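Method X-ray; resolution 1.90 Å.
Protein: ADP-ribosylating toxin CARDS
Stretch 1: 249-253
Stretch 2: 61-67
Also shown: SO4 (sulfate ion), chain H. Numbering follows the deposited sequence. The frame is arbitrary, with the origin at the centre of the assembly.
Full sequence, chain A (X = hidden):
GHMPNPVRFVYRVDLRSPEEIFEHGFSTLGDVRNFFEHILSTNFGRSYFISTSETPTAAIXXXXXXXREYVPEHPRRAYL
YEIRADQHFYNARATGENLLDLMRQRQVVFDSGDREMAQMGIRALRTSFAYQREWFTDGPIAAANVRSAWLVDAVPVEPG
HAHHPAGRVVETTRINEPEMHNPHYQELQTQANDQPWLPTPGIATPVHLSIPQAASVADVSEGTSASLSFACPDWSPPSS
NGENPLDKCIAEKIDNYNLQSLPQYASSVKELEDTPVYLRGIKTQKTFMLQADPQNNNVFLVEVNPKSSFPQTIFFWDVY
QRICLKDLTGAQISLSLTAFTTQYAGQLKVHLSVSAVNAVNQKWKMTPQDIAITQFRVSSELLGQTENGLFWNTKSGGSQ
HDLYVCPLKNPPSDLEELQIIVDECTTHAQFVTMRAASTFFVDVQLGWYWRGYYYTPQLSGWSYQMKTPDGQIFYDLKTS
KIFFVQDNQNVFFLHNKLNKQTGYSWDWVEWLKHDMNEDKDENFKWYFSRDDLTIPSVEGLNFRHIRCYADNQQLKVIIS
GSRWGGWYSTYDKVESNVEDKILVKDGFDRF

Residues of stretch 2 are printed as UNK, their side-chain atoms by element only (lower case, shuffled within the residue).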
ATOM      1  N   CYS A 249     -12.061  13.410 -17.108  1.00 26.33           N
ATOM      2  CA  CYS A 249     -11.271  12.478 -16.302  1.00 22.28           C
ATOM      3  C   CYS A 249      -9.800  12.548 -16.680  1.00 23.34           C
ATOM      4  O   CYS A 249      -9.447  12.721 -17.855  1.00 23.94           O
ATOM      5  CB  CYS A 249     -11.770  11.042 -16.471  1.00 23.00           C
ATOM      6  SG  CYS A 249     -13.443  10.740 -15.807  1.00 26.80           S
ATOM      7  N   ILE A 250      -8.938  12.394 -15.687  1.00 13.51           N
ATOM      8  CA  ILE A 250      -7.508  12.345 -15.940  1.00 13.98           C
ATOM      9  C   ILE A 250      -7.013  10.894 -15.918  1.00 17.90           C
ATOM     10  O   ILE A 250      -6.808  10.311 -14.854  1.00 14.53           O
ATOM     11  CB  ILE A 250      -6.759  13.234 -14.946  1.00 14.91           C
ATOM     12  CG1 ILE A 250      -7.181  14.695 -15.168  1.00 25.43           C
ATOM     13  CG2 ILE A 250      -5.239  13.079 -15.120  1.00 16.62           C
ATOM     14  CD1 ILE A 250      -6.576  15.649 -14.199  1.00 30.32           C
ATOM     15  N   ALA A 251      -6.832  10.325 -17.109  1.00 14.77           N
ATOM     16  CA  ALA A 251      -6.500   8.910 -17.274  1.00 14.01           C
ATOM     17  C   ALA A 251      -6.223   8.664 -18.755  1.00 16.11           C
ATOM     18  O   ALA A 251      -6.652   9.466 -19.595  1.00 14.07           O
ATOM     19  CB  ALA A 251      -7.660   8.042 -16.814  1.00 12.01           C
ATOM     20  N   GLU A 252      -5.522   7.573 -19.073  1.00 11.91           N
ATOM     21  CA  GLU A 252      -5.314   7.203 -20.474  1.00 15.35           C
ATOM     22  C   GLU A 252      -6.648   6.812 -21.083  1.00 20.98           C
ATOM     23  O   GLU A 252      -6.906   7.079 -22.265  1.00 17.68           O
ATOM     24  CB  GLU A 252      -4.321   6.042 -20.620  1.00 15.70           C
ATOM     25  CG  GLU A 252      -2.912   6.326 -20.095  1.00 14.55           C
ATOM     26  CD  GLU A 252      -1.877   5.326 -20.636  1.00 15.43           C
ATOM     27  OE1 GLU A 252      -2.231   4.473 -21.489  1.00 17.29           O
ATOM     28  OE2 GLU A 252      -0.702   5.410 -20.224  1.00 14.39           O
ATOM     29  N   LYS A 253      -7.505   6.196 -20.268  1.00 14.77           N
ATOM     30  CA  LYS A 253      -8.725   5.599 -20.782  1.00 17.40           C
ATOM     31  C   LYS A 253      -9.576   5.083 -19.636  1.00 18.57           C
ATOM     32  O   LYS A 253      -9.054   4.806 -18.562  1.00 17.71           O
ATOM     33  CB  LYS A 253      -8.319   4.435 -21.688  1.00 20.87           C
ATOM     34  CG  LYS A 253      -9.434   3.668 -22.335  1.00 34.56           C
ATOM     35  CD  LYS A 253      -8.857   2.380 -22.931  1.00 33.70           C
ATOM     36  CE  LYS A 253      -9.946   1.495 -23.497  1.00 33.97           C
ATOM     37  NZ  LYS A 253      -9.466   0.092 -23.657  1.00 40.17           N
ATOM     38  N   UNK A  61      -1.240  10.257  -7.563  1.00  9.29           N
ATOM     39  CA  UNK A  61      -0.805   9.280  -8.577  1.00  9.39           C
ATOM     40  C   UNK A  61      -1.605   9.338  -9.889  1.00 10.69           C
ATOM     41  O   UNK A  61      -1.013   9.321 -10.987  1.00 10.38           O
ATOM     42  c   UNK A  61       0.612   5.991 -11.964  1.00  9.65           C
ATOM     43  c   UNK A  61      -0.394   6.740  -9.015  1.00  9.32           C
ATOM     44  n   UNK A  61      -0.189   6.986 -12.324  1.00 10.01           N
ATOM     45  n   UNK A  61       1.164   5.990 -10.749  1.00  9.76           N
ATOM     46  c   UNK A  61       0.926   7.020  -9.740  1.00 11.47           C
ATOM     47  c   UNK A  61      -0.789   7.856  -8.007  1.00  9.01           C
ATOM     48  n   UNK A  61       0.865   4.994 -12.823  1.00 10.15           N
ATOM     49  N   UNK A  62      -2.936   9.404  -9.805  1.00 10.93           N
ATOM     50  CA  UNK A  62      -3.753   9.370 -11.033  1.00 10.10           C
ATOM     51  C   UNK A  62      -3.378  10.548 -11.919  1.00 11.81           C
ATOM     52  O   UNK A  62      -3.463  10.477 -13.143  1.00 12.36           O
ATOM     53  c   UNK A  62      -5.647  11.299  -9.076  1.00  9.07           C
ATOM     54  c   UNK A  62      -5.266   9.431 -10.729  1.00 11.13           C
ATOM     55  c   UNK A  62      -5.759  10.815 -10.377  1.00 11.51           C
ATOM     56  c   UNK A  62      -6.304  11.647 -11.348  1.00 12.46           C
ATOM     57  c   UNK A  62      -6.624  13.408  -9.708  1.00 11.98           C
ATOM     58  c   UNK A  62      -6.737  12.948 -11.017  1.00 11.75           C
ATOM     59  c   UNK A  62      -6.074  12.584  -8.739  1.00 12.59           C
ATOM     60  N   UNK A  63      -2.966  11.632 -11.277  1.00 11.81           N
ATOM     61  CA  UNK A  63      -2.713  12.891 -11.960  1.00 10.58           C
ATOM     62  C   UNK A  63      -1.434  12.827 -12.818  1.00 15.50           C
ATOM     63  O   UNK A  63      -1.216  13.677 -13.688  1.00 15.59           O
ATOM     64  c   UNK A  63      -3.968  15.799 -12.096  1.00 17.32           C
ATOM     65  c   UNK A  63      -4.101  17.078 -12.615  1.00 20.56           C
ATOM     66  c   UNK A  63      -3.053  17.964 -12.530  1.00 17.52           C
ATOM     67  c   UNK A  63      -1.745  16.306 -11.405  1.00 18.22           C
ATOM     68  c   UNK A  63      -1.870  17.580 -11.924  1.00 18.34           C
ATOM     69  c   UNK A  63      -2.789  15.400 -11.493  1.00 15.82           C
ATOM     70  c   UNK A  63      -2.653  14.022 -10.914  1.00 11.63           C
ATOM     71  N   UNK A  64      -0.602  11.813 -12.584  1.00 11.72           N
ATOM     72  CA  UNK A  64       0.563  11.566 -13.418  1.00 12.76           C
ATOM     73  C   UNK A  64       0.340  10.643 -14.615  1.00 14.30           C
ATOM     74  O   UNK A  64       1.309  10.104 -15.163  1.00 11.64           O
ATOM     75  N   UNK A  65      -0.919  10.425 -15.014  1.00 12.17           N
ATOM     76  CA  UNK A  65      -1.214   9.595 -16.189  1.00 12.46           C
ATOM     77  C   UNK A  65      -0.479  10.122 -17.419  1.00 13.81           C
ATOM     78  O   UNK A  65      -0.387  11.334 -17.609  1.00 13.14           O
ATOM     79  c   UNK A  65      -2.707   9.619 -16.509  1.00 14.96           C
ATOM     80  o   UNK A  65      -3.454   8.959 -15.508  1.00 17.50           O
ATOM     81  N   UNK A  66      -0.003   9.215 -18.264  1.00 13.14           N
ATOM     82  CA  UNK A  66       0.830   9.597 -19.394  1.00 13.53           C
ATOM     83  C   UNK A  66      -0.015  10.087 -20.571  1.00 14.93           C
ATOM     84  O   UNK A  66      -1.156   9.673 -20.741  1.00 16.40           O
ATOM     85  c   UNK A  66       4.912   5.074 -19.896  1.00 14.18           C
ATOM     86  c   UNK A  66       3.622   6.880 -18.989  1.00 12.06           C
ATOM     87  c   UNK A  66       2.682   7.935 -18.806  1.00 11.16           C
ATOM     88  c   UNK A  66       5.620   4.973 -18.686  1.00 13.95           C
ATOM     89  c   UNK A  66       4.350   6.754 -17.788  1.00 11.54           C
ATOM     90  n   UNK A  66       3.880   7.695 -16.915  1.00 11.59           N
ATOM     91  c   UNK A  66       5.357   5.797 -17.628  1.00 13.82           C
ATOM     92  c   UNK A  66       2.868   8.405 -17.524  1.00 11.68           C
ATOM     93  c   UNK A  66       1.696   8.421 -19.836  1.00 13.42           C
ATOM     94  c   UNK A  66       3.913   6.019 -20.057  1.00 13.45           C
ATOM     95  N   UNK A  67       0.550  10.970 -21.386  1.00 14.96           N
ATOM     96  CA  UNK A  67      -0.225  11.593 -22.459  1.00 20.74           C
ATOM     97  C   UNK A  67      -0.040  10.871 -23.777  1.00 19.25           C
ATOM     98  O   UNK A  67       0.977  10.235 -23.993  1.00 20.12           O
ATOM     99  c   UNK A  67       0.186  13.988 -21.456  1.00 25.71           C
ATOM    100  c   UNK A  67       0.412  15.414 -21.931  1.00 33.61           C
ATOM    101  c   UNK A  67      -1.116  13.892 -20.701  1.00 27.22           C
ATOM    102  c   UNK A  67       0.194  13.055 -22.661  1.00 19.75           C
TER
HETATM  103  S   SO4 H 602      -6.654  -0.529 -25.507  0.63 35.45           S
HETATM  104  O1  SO4 H 602      -7.276   0.678 -24.978  0.63 37.15           O
HETATM  105  O2  SO4 H 602      -7.000  -1.667 -24.657  0.63 30.03           O
HETATM  106  O3  SO4 H 602      -5.206  -0.334 -25.563  0.63 30.96           O
HETATM  107  O4  SO4 H 602      -7.158  -0.780 -26.856  0.63 35.74           O

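Position 61 carries seven side-chain atoms: three carbons, a nitrogen, then a carbon bearing two more nitrogens. They touch nothing on stretch 1. That planar terminus is a guanidinium, so the residue is arginine. The three side-chain nitrogens of Arg61 are hydrogen-bonded elsewhere in the structure.

Position 62 has one carbon followed by a ring of six carbons, with no oxygen on the ring, whose edge meets Ile250; this identifies phenylalanine. Phe62 CE2 lies 3.9 Å from Ile250 CB, and Ile250 O sits near the ring plane. The backbone contributes too, since Ile250 CG2 is 3.7 Å from Phe62 O.

Position 63 repeats the pattern, one carbon and a six-carbon ring, here with its edge against Ile250 CD1, and is again phenylalanine. Its CA-to-CB bond points away from stretch 1, yet chi1 of -163° (t) accompanies a ring whose end comes nearer. Phe63 CE1 lies 3.3 Å from Ile250 CD1, a tight apolar contact.

Position 64 has no side-chain atoms and makes no contact with stretch 1; it is glycine. Gly64 N donates to Arg61 O at 3.0 Å, helping to hold the turn.

Position 65 shows one carbon and one oxygen, the oxygen approaching Ala251 CA, and its CA-to-CB bond points toward stretch 1. One carbon and one oxygen are the signature of serine. Ser65 OG reaches Ala251 CA at 3.5 Å. The hydroxyl is nevertheless engaged within its own stretch: Ser65 OG donates to Phe62 O at 2.8 Å, an acceptor shared with Ser65 N at 3.2 Å.

Position 66 has one carbon followed by fused five- and six-membered rings containing eight carbons and one nitrogen, and it touches Glu252. The rings are an indole, hence tryptophan. The end of the Trp66 side chain leads away, so contact falls near the backbone: Glu252 CG is 3.8 Å from Trp66 O, and Glu252 OE2 is 3.9 Å from Trp66 CB.

Position 67 has four side-chain carbons, CB included, forked at the second, and touches nothing on stretch 1; this marks leucine. At its nearest, Leu67 CD2 is 7.0 Å from Ile250 CG2.

The contact buries 311 Å² in total and works by packing, with no hydrogen bond across it. Ile250, with 100 Å² covered, is its centre: chi1 of -64° (m) and chi2 of 177° (t) extend CD1 to the edge of Phe63, while CB lies against Phe62. Beyond it, Ala251 CA passes Ser65 CA at 5.4 Å. The cost is Ile250 O, buried without a polar partner: Ser65 OG is 3.7 Å from Ile250 O and already donates to Phe62 O.

Stretch 2, residues 61-67: RFFGSWL
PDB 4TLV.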